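Local coordinates for peptidoglycan D,D-transpeptidase FtsI (Yersinia pestis, PDB 6SYN), which probably cross-links peptidoglycan stem peptides during septal cell-wall synthesis, as a class B penicillin-binding protein with D,D-transpeptidase activity, at residues N468-L473 against M506-D511; A207-V212 against A497-V502; L473-N478 against A492-A497; G462-S467 against G501-M506. One frame throughout, in Å; residues are numbered along the deposited sequence.

How the contacts relate
All four contacts join helix 492-505, or the loop that leaves it, to the antiparallel sheet of the transpeptidase domain. Contact 3 sets the start of the helix on strand 471-478, contact 2 sets its middle on strand 204-211, and contacts 1 and 4, whose centres lie 3 Å apart, close its C-terminal end. The centres of contacts 2 and 3 are 9 Å apart, those of contacts 1 and 3 16 Å, so the seam runs along the helix. The penicillin-derived ligand lies by strand 437-446, an outermost strand of the sheet, with Thr440 and Thr442 among its pocket residues. In contact 3, the Phe495 side chain is about 13 Å from the bound ligand CB9.

Contact 1: N468-L473 against M506-D511; sequences NPRFAL and MNIEPD
The Phe471 ring presents its edge to Ile508, whose CG1 lies near the ring plane, 3.9 Å from Phe471 CE2. One face of the same ring is covered from within its own segment: Arg470 CB sits over the centre, 3.6 Å above the plane. Met506 approaches the far end of the ring obliquely, its CG 3.7 Å from Phe471 CZ. Met499 and Val502 of helix 492-505 also pack on Phe471. The second flat group, the Arg470 guanidinium, carries a methyl over one face, with Ile508 CD1 3.6 Å from Arg470 NH1. Ile508 therefore divides its longer branch between two partners, CG1 serving the ring edge and CD1 the guanidinium.

The arginine reaches this place by folding back on itself, bent at both chi2 (-73°) and chi3 (-59°), which turns the guanidinium toward Ile508. Arg470 and Phe471 both face Ala464, a classic beta bulge at the start of strand 471-478. On the other side, a Schellman motif ends helix 492-505: Asn507 takes a positive phi, and the backbone N of Ile508 returns to Leu503 O. Met506 and Ile508 both look back at the sheet from this turn. Beyond them, Asp511 hydrogen-bonds Ser467, and Ile508 O accepts from Tyr434 OH.

Chemically, the contact is dispersive even though it includes a charged side chain. A methyl lying over a guanidinium face does not compete with its N-H groups, which point outward in the plane, so Arg470 can pack against Ile508 and still offer those groups to other partners.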
loop_
_atom_site.group_PDB
_atom_site.type_symbol
_atom_site.label_atom_id
_atom_site.label_comp_id
_atom_site.label_asym_id
_atom_site.label_seq_id
_atom_site.Cartn_x
_atom_site.Cartn_y
_atom_site.Cartn_z
ATOM N N ASN A 468 -21.954 -9.600 4.260
ATOM C CA ASN A 468 -21.072 -10.786 4.381
ATOM C C ASN A 468 -19.725 -10.376 3.797
ATOM O O ASN A 468 -19.409 -10.726 2.662
ATOM C CB ASN A 468 -21.698 -11.983 3.661
ATOM C CG ASN A 468 -21.081 -13.317 4.023
ATOM O OD1 ASN A 468 -20.190 -13.401 4.864
ATOM N ND2 ASN A 468 -21.570 -14.371 3.399
ATOM N N PRO A 469 -18.937 -9.543 4.515
ATOM C CA PRO A 469 -17.695 -8.998 3.975
ATOM C C PRO A 469 -16.747 -10.094 3.481
ATOM O O PRO A 469 -16.606 -11.100 4.152
ATOM C CB PRO A 469 -17.056 -8.262 5.159
ATOM C CG PRO A 469 -18.221 -7.923 6.062
ATOM C CD PRO A 469 -19.198 -9.067 5.882
ATOM N N ARG A 470 -16.140 -9.859 2.320
ATOM C CA ARG A 470 -15.143 -10.759 1.696
ATOM C C ARG A 470 -13.803 -10.029 1.594
ATOM O O ARG A 470 -12.758 -10.689 1.768
ATOM C CB ARG A 470 -15.667 -11.221 0.332
ATOM C CG ARG A 470 -16.735 -12.302 0.428
ATOM C CD ARG A 470 -16.151 -13.649 0.819
ATOM N NE ARG A 470 -15.154 -14.077 -0.158
ATOM C CZ ARG A 470 -15.422 -14.732 -1.287
ATOM N NH1 ARG A 470 -16.666 -15.063 -1.592
ATOM N NH2 ARG A 470 -14.441 -15.055 -2.114
ATOM N N PHE A 471 -13.829 -8.715 1.356
ATOM C CA PHE A 471 -12.628 -7.907 1.033
ATOM C C PHE A 471 -12.564 -6.675 1.931
ATOM O O PHE A 471 -13.518 -5.879 1.953
ATOM C CB PHE A 471 -12.653 -7.518 -0.442
ATOM C CG PHE A 471 -12.972 -8.683 -1.340
ATOM C CD1 PHE A 471 -12.092 -9.749 -1.449
ATOM C CD2 PHE A 471 -14.163 -8.734 -2.043
ATOM C CE1 PHE A 471 -12.385 -10.829 -2.265
ATOM C CE2 PHE A 471 -14.451 -9.813 -2.861
ATOM C CZ PHE A 471 -13.566 -10.859 -2.969
ATOM N N ALA A 472 -11.460 -6.551 2.660
ATOM C CA ALA A 472 -11.029 -5.299 3.311
ATOM C C ALA A 472 -10.180 -4.528 2.298
ATOM O O ALA A 472 -9.339 -5.161 1.628
ATOM C CB ALA A 472 -10.280 -5.598 4.585
ATOM N N LEU A 473 -10.440 -3.227 2.157
ATOM C CA LEU A 473 -9.648 -2.306 1.301
ATOM C C LEU A 473 -9.308 -1.047 2.099
ATOM O O LEU A 473 -10.212 -0.511 2.763
ATOM C CB LEU A 473 -10.448 -1.964 0.041
ATOM C CG LEU A 473 -9.803 -0.956 -0.909
ATOM C CD1 LEU A 473 -8.418 -1.413 -1.347
ATOM C CD2 LEU A 473 -10.692 -0.726 -2.124
ATOM N N MET A 506 -14.535 -11.001 -8.989
ATOM C CA MET A 506 -14.622 -12.157 -8.058
ATOM C C MET A 506 -16.048 -12.722 -8.028
ATOM O O MET A 506 -16.307 -13.600 -7.175
ATOM C CB MET A 506 -14.192 -11.718 -6.655
ATOM C CG MET A 506 -12.748 -11.243 -6.606
ATOM S SD MET A 506 -11.613 -12.479 -7.296
ATOM C CE MET A 506 -11.712 -13.736 -6.026
ATOM N N ASN A 507 -16.925 -12.244 -8.923
ATOM C CA ASN A 507 -18.300 -12.754 -9.172
ATOM C C ASN A 507 -19.101 -12.814 -7.867
ATOM O O ASN A 507 -19.667 -13.888 -7.587
ATOM C CB ASN A 507 -18.281 -14.143 -9.818
ATOM C CG ASN A 507 -17.575 -14.194 -11.157
ATOM O OD1 ASN A 507 -17.733 -13.302 -11.989
ATOM N ND2 ASN A 507 -16.812 -15.251 -11.382
ATOM N N ILE A 508 -19.166 -11.719 -7.103
ATOM C CA ILE A 508 -19.879 -11.684 -5.787
ATOM C C ILE A 508 -21.338 -11.278 -6.015
ATOM O O ILE A 508 -21.570 -10.227 -6.637
ATOM C CB ILE A 508 -19.181 -10.753 -4.777
ATOM C CG1 ILE A 508 -17.699 -11.100 -4.600
ATOM C CG2 ILE A 508 -19.921 -10.757 -3.446
ATOM C CD1 ILE A 508 -17.439 -12.495 -4.067
ATOM N N GLU A 509 -22.275 -12.088 -5.511
ATOM C CA GLU A 509 -23.739 -11.835 -5.574
ATOM C C GLU A 509 -24.010 -10.462 -4.963
ATOM O O GLU A 509 -23.648 -10.214 -3.816
ATOM C CB GLU A 509 -24.513 -12.947 -4.856
ATOM C CG GLU A 509 -25.942 -13.131 -5.358
ATOM C CD GLU A 509 -26.106 -14.030 -6.579
ATOM O OE1 GLU A 509 -25.539 -15.148 -6.577
ATOM O OE2 GLU A 509 -26.808 -13.617 -7.534
ATOM N N PRO A 510 -24.600 -9.517 -5.730
ATOM C CA PRO A 510 -25.017 -8.215 -5.202
ATOM C C PRO A 510 -25.841 -8.285 -3.907
ATOM O O PRO A 510 -26.337 -9.342 -3.588
ATOM C CB PRO A 510 -25.876 -7.641 -6.338
ATOM C CG PRO A 510 -25.280 -8.244 -7.587
ATOM C CD PRO A 510 -24.844 -9.635 -7.176
ATOM N N ASP A 511 -26.003 -7.137 -3.242
ATOM C CA ASP A 511 -26.276 -7.025 -1.784
ATOM C C ASP A 511 -27.545 -6.204 -1.497
ATOM O O ASP A 511 -28.069 -6.333 -0.375
ATOM C CB ASP A 511 -25.060 -6.407 -1.088
ATOM C CG ASP A 511 -24.643 -7.114 0.187
ATOM O OD1 ASP A 511 -25.046 -8.279 0.368
ATOM O OD2 ASP A 511 -23.928 -6.493 0.989
#

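Contact 2: A207-V212 against A497-V502; sequences AVLVDV and AIMGGV
Leu209 is the main bump on the strand side, with more of its surface buried than any other residue of the contact, and the helix meets it with two side chains, Met499 and Val502, placed three residues apart. The CD2 methyl meets Val502 CG2 tip to tip at 3.8 Å, while the CD1 branch faces the end of Met499, whose CE is 4.4 Å from Leu209 CD1. In Leu209, chi1 (-176°) aims CG at the helix, and chi2 sets which way CD1 and CD2 point. Met499 does not start out aimed at the strand; a bend at chi2 (47°) swings its terminal methyl across.

This is the alpha-on-beta layering of the penicillin-binding transpeptidase fold, where the C-terminal helix lies on one face of the antiparallel sheet. Strand and helix segments run in roughly the same direction, 33° apart, with their axes 11.1 Å from each other at closest approach. Alternation along the strand sends Val208 and Val210 to the opposite face, against helix 370-381.

Two residues earlier, on the same face as Leu209, the short side chain of Ala207 meets the end of the longer Ile498, whose CD1 is 4.2 Å from Ala207 CB. Val189 of helix 183-199 packs against both.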
loop_
_atom_site.group_PDB
_atom_site.type_symbol
_atom_site.label_atom_id
_atom_site.label_comp_id
_atom_site.label_asym_id
_atom_site.label_seq_id
_atom_site.Cartn_x
_atom_site.Cartn_y
_atom_site.Cartn_z
ATOM N N ALA A 207 -2.778 1.620 -1.867
ATOM C CA ALA A 207 -4.022 0.837 -1.725
ATOM C C ALA A 207 -3.637 -0.580 -1.304
ATOM O O ALA A 207 -2.778 -1.180 -1.984
ATOM C CB ALA A 207 -4.789 0.838 -3.022
ATOM N N VAL A 208 -4.217 -1.069 -0.205
ATOM C CA VAL A 208 -4.059 -2.479 0.253
ATOM C C VAL A 208 -5.442 -3.137 0.254
ATOM O O VAL A 208 -6.382 -2.542 0.818
ATOM C CB VAL A 208 -3.370 -2.566 1.628
ATOM C CG1 VAL A 208 -3.194 -4.009 2.078
ATOM C CG2 VAL A 208 -2.031 -1.850 1.625
ATOM N N LEU A 209 -5.533 -4.312 -0.376
ATOM C CA LEU A 209 -6.745 -5.167 -0.453
ATOM C C LEU A 209 -6.438 -6.515 0.207
ATOM O O LEU A 209 -5.514 -7.208 -0.262
ATOM C CB LEU A 209 -7.117 -5.365 -1.924
ATOM C CG LEU A 209 -8.404 -6.147 -2.172
ATOM C CD1 LEU A 209 -9.621 -5.282 -1.893
ATOM C CD2 LEU A 209 -8.435 -6.683 -3.595
ATOM N N VAL A 210 -7.209 -6.881 1.233
ATOM C CA VAL A 210 -6.986 -8.108 2.050
ATOM C C VAL A 210 -8.259 -8.959 2.027
ATOM O O VAL A 210 -9.359 -8.397 2.169
ATOM C CB VAL A 210 -6.577 -7.753 3.490
ATOM C CG1 VAL A 210 -6.347 -8.999 4.337
ATOM C CG2 VAL A 210 -5.352 -6.850 3.508
ATOM N N ASP A 211 -8.084 -10.268 1.842
ATOM C CA ASP A 211 -9.138 -11.292 2.019
ATOM C C ASP A 211 -9.513 -11.323 3.502
ATOM O O ASP A 211 -8.615 -11.514 4.343
ATOM C CB ASP A 211 -8.659 -12.660 1.533
ATOM C CG ASP A 211 -9.790 -13.605 1.178
ATOM O OD1 ASP A 211 -10.648 -13.849 2.050
ATOM O OD2 ASP A 211 -9.813 -14.074 0.026
ATOM N N VAL A 212 -10.799 -11.147 3.797
ATOM C CA VAL A 212 -11.358 -11.049 5.178
ATOM C C VAL A 212 -11.207 -12.397 5.909
ATOM O O VAL A 212 -11.010 -12.385 7.143
ATOM C CB VAL A 212 -12.821 -10.573 5.083
ATOM C CG1 VAL A 212 -13.571 -10.720 6.395
ATOM C CG2 VAL A 212 -12.900 -9.139 4.570
ATOM N N ALA A 497 -14.380 2.755 -6.999
ATOM C CA ALA A 497 -13.872 2.227 -8.285
ATOM C C ALA A 497 -13.175 0.877 -8.071
ATOM O O ALA A 497 -13.442 -0.051 -8.858
ATOM C CB ALA A 497 -12.940 3.232 -8.917
ATOM N N ILE A 498 -12.307 0.763 -7.059
ATOM C CA ILE A 498 -11.494 -0.471 -6.820
ATOM C C ILE A 498 -12.408 -1.583 -6.289
ATOM O O ILE A 498 -12.371 -2.683 -6.853
ATOM C CB ILE A 498 -10.295 -0.201 -5.887
ATOM C CG1 ILE A 498 -9.170 0.528 -6.631
ATOM C CG2 ILE A 498 -9.798 -1.496 -5.256
ATOM C CD1 ILE A 498 -7.991 0.924 -5.771
ATOM N N MET A 499 -13.206 -1.305 -5.257
ATOM C CA MET A 499 -14.067 -2.327 -4.600
ATOM C C MET A 499 -15.140 -2.828 -5.578
ATOM O O MET A 499 -15.460 -4.028 -5.520
ATOM C CB MET A 499 -14.723 -1.778 -3.329
ATOM C CG MET A 499 -15.358 -2.857 -2.471
ATOM S SD MET A 499 -14.271 -4.296 -2.222
ATOM C CE MET A 499 -13.580 -3.919 -0.611
ATOM N N GLY A 500 -15.651 -1.949 -6.449
ATOM C CA GLY A 500 -16.626 -2.285 -7.505
ATOM C C GLY A 500 -16.103 -3.374 -8.425
ATOM O O GLY A 500 -16.742 -4.435 -8.505
ATOM N N GLY A 501 -14.978 -3.116 -9.098
ATOM C CA GLY A 501 -14.303 -4.077 -9.991
ATOM C C GLY A 501 -13.967 -5.370 -9.266
ATOM O O GLY A 501 -14.256 -6.450 -9.815
ATOM N N VAL A 502 -13.414 -5.274 -8.056
ATOM C CA VAL A 502 -13.104 -6.456 -7.201
ATOM C C VAL A 502 -14.357 -7.341 -7.113
ATOM O O VAL A 502 -14.289 -8.498 -7.566
ATOM C CB VAL A 502 -12.596 -6.031 -5.811
ATOM C CG1 VAL A 502 -12.617 -7.189 -4.824
ATOM C CG2 VAL A 502 -11.204 -5.417 -5.887
#

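Contact 3: L473-N478 against A492-A497; sequences LVVVIN and APVFGA
Leu473 and Phe495 lead the packing of the C-terminal helix on the central strand of the five-stranded antiparallel sheet, the core layer of the penicillin-binding transpeptidase fold. The segments run roughly antiparallel, 144° between their directions, and their axes approach to 8.5 Å, closest in CA terms at Val475 and Phe495.

The aromatic interaction is a CH-pi contact. Leu473 CD2 stands over one face of the Phe495 ring, 4.0 Å from the centroid and 20° off the ring normal, displaced toward the rim. With CG anti to its backbone N (chi1 180°), Phe495 carries the ring beside the helix toward the strand, where the leucine passes it in the opposite sense. Leu473 CB lies 3.6 Å from Phe495 CE2. The ring also touches Thr460 of the neighbouring strand 455-464.

The helix is held by its own backbone bonds, such as Gly496 N to Ala492 O at 3.0 Å, and the strand by its sheet neighbours.

Aliphatic contacts make up the remainder. Val475 splits its branches: CG2 lies 4.4 Å from Phe495 CB, and CG1 turns to Val494, on which Ala196 of helix 183-199 also packs. Val475 CG1 and Val494 CG1 meet obliquely at 3.9 Å.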
loop_
_atom_site.group_PDB
_atom_site.type_symbol
_atom_site.label_atom_id
_atom_site.label_comp_id
_atom_site.label_asym_id
_atom_site.label_seq_id
_atom_site.Cartn_x
_atom_site.Cartn_y
_atom_site.Cartn_z
ATOM N N LEU A 473 -10.440 -3.227 2.157
ATOM C CA LEU A 473 -9.648 -2.306 1.301
ATOM C C LEU A 473 -9.308 -1.047 2.099
ATOM O O LEU A 473 -10.212 -0.511 2.763
ATOM C CB LEU A 473 -10.448 -1.964 0.041
ATOM C CG LEU A 473 -9.803 -0.956 -0.909
ATOM C CD1 LEU A 473 -8.418 -1.413 -1.347
ATOM C CD2 LEU A 473 -10.692 -0.726 -2.124
ATOM N N VAL A 474 -8.040 -0.633 2.044
ATOM C CA VAL A 474 -7.548 0.701 2.499
ATOM C C VAL A 474 -7.008 1.450 1.275
ATOM O O VAL A 474 -6.361 0.820 0.412
ATOM C CB VAL A 474 -6.477 0.577 3.603
ATOM C CG1 VAL A 474 -5.796 1.909 3.897
ATOM C CG2 VAL A 474 -7.039 -0.027 4.880
ATOM N N VAL A 475 -7.304 2.749 1.211
ATOM C CA VAL A 475 -6.759 3.731 0.231
ATOM C C VAL A 475 -6.369 4.987 1.023
ATOM O O VAL A 475 -7.246 5.540 1.724
ATOM C CB VAL A 475 -7.790 4.022 -0.878
ATOM C CG1 VAL A 475 -7.282 5.019 -1.908
ATOM C CG2 VAL A 475 -8.240 2.744 -1.563
ATOM N N VAL A 476 -5.087 5.368 0.963
ATOM C CA VAL A 476 -4.531 6.631 1.538
ATOM C C VAL A 476 -3.834 7.392 0.402
ATOM O O VAL A 476 -2.953 6.801 -0.246
ATOM C CB VAL A 476 -3.581 6.364 2.729
ATOM C CG1 VAL A 476 -2.412 5.457 2.367
ATOM C CG2 VAL A 476 -3.067 7.654 3.353
ATOM N N ILE A 477 -4.256 8.632 0.139
ATOM C CA ILE A 477 -3.541 9.599 -0.749
ATOM C C ILE A 477 -2.754 10.538 0.165
ATOM O O ILE A 477 -3.381 11.254 0.972
ATOM C CB ILE A 477 -4.493 10.396 -1.669
ATOM C CG1 ILE A 477 -5.436 9.497 -2.475
ATOM C CG2 ILE A 477 -3.700 11.334 -2.568
ATOM C CD1 ILE A 477 -4.753 8.620 -3.497
ATOM N N ASN A 478 -1.430 10.533 0.026
ATOM C CA ASN A 478 -0.509 11.328 0.872
ATOM C C ASN A 478 -0.238 12.658 0.157
ATOM O O ASN A 478 0.362 12.631 -0.940
ATOM C CB ASN A 478 0.722 10.489 1.227
ATOM C CG ASN A 478 1.922 11.312 1.637
ATOM O OD1 ASN A 478 1.836 12.139 2.543
ATOM N ND2 ASN A 478 3.048 11.076 0.979
ATOM N N ALA A 492 -12.370 8.258 -1.151
ATOM C CA ALA A 492 -13.705 7.617 -1.263
ATOM C C ALA A 492 -13.964 7.154 -2.697
ATOM O O ALA A 492 -14.307 5.997 -2.910
ATOM C CB ALA A 492 -14.791 8.552 -0.783
ATOM N N PRO A 493 -13.817 8.016 -3.733
ATOM C CA PRO A 493 -14.130 7.610 -5.102
ATOM C C PRO A 493 -13.206 6.496 -5.608
ATOM O O PRO A 493 -13.695 5.604 -6.272
ATOM C CB PRO A 493 -13.964 8.886 -5.951
ATOM C CG PRO A 493 -13.145 9.835 -5.095
ATOM C CD PRO A 493 -13.374 9.419 -3.658
ATOM N N VAL A 494 -11.914 6.570 -5.275
ATOM C CA VAL A 494 -10.889 5.552 -5.658
ATOM C C VAL A 494 -11.232 4.226 -4.968
ATOM O O VAL A 494 -11.043 3.171 -5.604
ATOM C CB VAL A 494 -9.457 6.008 -5.318
ATOM C CG1 VAL A 494 -8.431 4.940 -5.666
ATOM C CG2 VAL A 494 -9.100 7.316 -6.002
ATOM N N PHE A 495 -11.708 4.274 -3.720
ATOM C CA PHE A 495 -12.190 3.081 -2.976
ATOM C C PHE A 495 -13.349 2.448 -3.752
ATOM O O PHE A 495 -13.334 1.224 -3.960
ATOM C CB PHE A 495 -12.621 3.433 -1.551
ATOM C CG PHE A 495 -13.120 2.253 -0.755
ATOM C CD1 PHE A 495 -14.351 1.675 -1.035
ATOM C CD2 PHE A 495 -12.358 1.711 0.269
ATOM C CE1 PHE A 495 -14.812 0.591 -0.302
ATOM C CE2 PHE A 495 -12.823 0.628 1.002
ATOM C CZ PHE A 495 -14.047 0.068 0.715
ATOM N N GLY A 496 -14.326 3.267 -4.152
ATOM C CA GLY A 496 -15.538 2.819 -4.864
ATOM C C GLY A 496 -15.189 2.107 -6.157
ATOM O O GLY A 496 -15.652 0.963 -6.347
ATOM N N ALA A 497 -14.380 2.755 -6.999
ATOM C CA ALA A 497 -13.872 2.227 -8.285
ATOM C C ALA A 497 -13.175 0.877 -8.071
ATOM O O ALA A 497 -13.442 -0.051 -8.858
ATOM C CB ALA A 497 -12.940 3.232 -8.917
#

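Contact 4: G462-S467 against G501-M506; sequences GVAPAS and GVLRTM
Leu503 carries the helix side of this contact by itself, laying one methyl against Pro465 and the other near Ala464. Its CD2 lies beside the proline ring, 3.5 Å from Pro465 CG and 3.6 Å from Pro465 CD, so that two ring carbons share a single methyl. Leu503 runs alongside the ring, pointing the other way. The CD1 branch is the more distant, 4.3 Å from Ala464 CB. CG is placed beside the backbone N (chi1 -75°), directed at the loop; from there CD1 and CD2 reach the consecutive residues Ala464 and Pro465.

The peptide bond between those two residues is cis. It comes just where strand 455-464 gives way to a loop, and Pro465 meets the leucine through CG and CD. The contact is small but wholly apolar, and all three residues are buried.

One turn of the helix is doubly bonded at Gly501 O, which accepts from both the backbone N and the hydroxyl of Thr505; Thr505 OG1 donates from above the carbonyl plane, 2.7 Å from Gly501 O and at a C=O...O angle of 126°.

Around the contact, Ile508 and Asp511 of the following loop close over Pro465, while Val502, one residue before Leu503, turns to Phe471 of strand 471-478 and to Leu188. Thr505 meets Leu185, leaving the end of helix 492-505 set between the sheet and helix 183-199.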
loop_
_atom_site.group_PDB
_atom_site.type_symbol
_atom_site.label_atom_id
_atom_site.label_comp_id
_atom_site.label_asym_id
_atom_site.label_seq_id
_atom_site.Cartn_x
_atom_site.Cartn_y
_atom_site.Cartn_z
ATOM N N GLY A 462 -12.398 0.415 4.365
ATOM C CA GLY A 462 -13.707 -0.242 4.480
ATOM C C GLY A 462 -13.701 -1.687 4.037
ATOM O O GLY A 462 -12.618 -2.250 3.748
ATOM N N VAL A 463 -14.908 -2.237 3.961
ATOM C CA VAL A 463 -15.205 -3.690 3.883
ATOM C C VAL A 463 -16.409 -3.843 2.949
ATOM O O VAL A 463 -17.201 -2.889 2.872
ATOM C CB VAL A 463 -15.442 -4.207 5.314
ATOM C CG1 VAL A 463 -16.833 -4.775 5.536
ATOM C CG2 VAL A 463 -14.367 -5.189 5.735
ATOM N N ALA A 464 -16.514 -4.963 2.231
ATOM C CA ALA A 464 -17.631 -5.237 1.298
ATOM C C ALA A 464 -17.646 -6.707 0.898
ATOM O O ALA A 464 -16.619 -7.377 0.969
ATOM C CB ALA A 464 -17.525 -4.359 0.079
ATOM N N PRO A 465 -18.825 -7.259 0.519
ATOM C CA PRO A 465 -20.117 -6.605 0.748
ATOM C C PRO A 465 -20.437 -6.533 2.249
ATOM O O PRO A 465 -19.985 -7.389 2.979
ATOM C CB PRO A 465 -21.146 -7.498 0.036
ATOM C CG PRO A 465 -20.316 -8.380 -0.880
ATOM C CD PRO A 465 -18.973 -8.536 -0.190
ATOM N N ALA A 466 -21.211 -5.537 2.681
ATOM C CA ALA A 466 -21.457 -5.265 4.118
ATOM C C ALA A 466 -22.427 -6.293 4.726
ATOM O O ALA A 466 -22.579 -6.278 5.960
ATOM C CB ALA A 466 -21.955 -3.857 4.300
ATOM N N SER A 467 -23.063 -7.138 3.909
ATOM C CA SER A 467 -23.952 -8.245 4.356
ATOM C C SER A 467 -23.106 -9.396 4.895
ATOM O O SER A 467 -23.531 -10.058 5.856
ATOM C CB SER A 467 -24.814 -8.737 3.231
ATOM O OG SER A 467 -25.699 -7.720 2.799
ATOM N N GLY A 501 -14.978 -3.116 -9.098
ATOM C CA GLY A 501 -14.303 -4.077 -9.991
ATOM C C GLY A 501 -13.967 -5.370 -9.266
ATOM O O GLY A 501 -14.256 -6.450 -9.815
ATOM N N VAL A 502 -13.414 -5.274 -8.056
ATOM C CA VAL A 502 -13.104 -6.456 -7.201
ATOM C C VAL A 502 -14.357 -7.341 -7.113
ATOM O O VAL A 502 -14.289 -8.498 -7.566
ATOM C CB VAL A 502 -12.596 -6.031 -5.811
ATOM C CG1 VAL A 502 -12.617 -7.189 -4.824
ATOM C CG2 VAL A 502 -11.204 -5.417 -5.887
ATOM N N LEU A 503 -15.459 -6.816 -6.564
ATOM C CA LEU A 503 -16.721 -7.576 -6.321
ATOM C C LEU A 503 -17.178 -8.267 -7.612
ATOM O O LEU A 503 -17.651 -9.415 -7.527
ATOM C CB LEU A 503 -17.804 -6.626 -5.799
ATOM C CG LEU A 503 -17.637 -6.189 -4.345
ATOM C CD1 LEU A 503 -18.362 -4.883 -4.073
ATOM C CD2 LEU A 503 -18.117 -7.280 -3.399
ATOM N N ARG A 504 -17.030 -7.588 -8.753
ATOM C CA ARG A 504 -17.498 -8.057 -10.085
ATOM C C ARG A 504 -16.521 -9.092 -10.659
ATOM O O ARG A 504 -16.999 -10.150 -11.115
ATOM C CB ARG A 504 -17.697 -6.867 -11.032
ATOM C CG ARG A 504 -19.006 -6.119 -10.815
ATOM C CD ARG A 504 -20.220 -7.032 -10.882
ATOM N NE ARG A 504 -21.564 -6.477 -10.701
ATOM C CZ ARG A 504 -21.917 -5.195 -10.548
ATOM N NH1 ARG A 504 -23.199 -4.903 -10.396
ATOM N NH2 ARG A 504 -21.039 -4.205 -10.537
ATOM N N THR A 505 -15.217 -8.804 -10.644
ATOM C CA THR A 505 -14.149 -9.756 -11.050
ATOM C C THR A 505 -14.342 -11.080 -10.306
ATOM O O THR A 505 -14.331 -12.135 -10.956
ATOM C CB THR A 505 -12.746 -9.213 -10.742
ATOM O OG1 THR A 505 -12.574 -7.945 -11.375
ATOM C CG2 THR A 505 -11.650 -10.159 -11.188
ATOM N N MET A 506 -14.535 -11.001 -8.989
ATOM C CA MET A 506 -14.622 -12.157 -8.058
ATOM C C MET A 506 -16.048 -12.722 -8.028
ATOM O O MET A 506 -16.307 -13.600 -7.175
ATOM C CB MET A 506 -14.192 -11.718 -6.655
ATOM C CG MET A 506 -12.748 -11.243 -6.606
ATOM S SD MET A 506 -11.613 -12.479 -7.296
ATOM C CE MET A 506 -11.712 -13.736 -6.026
#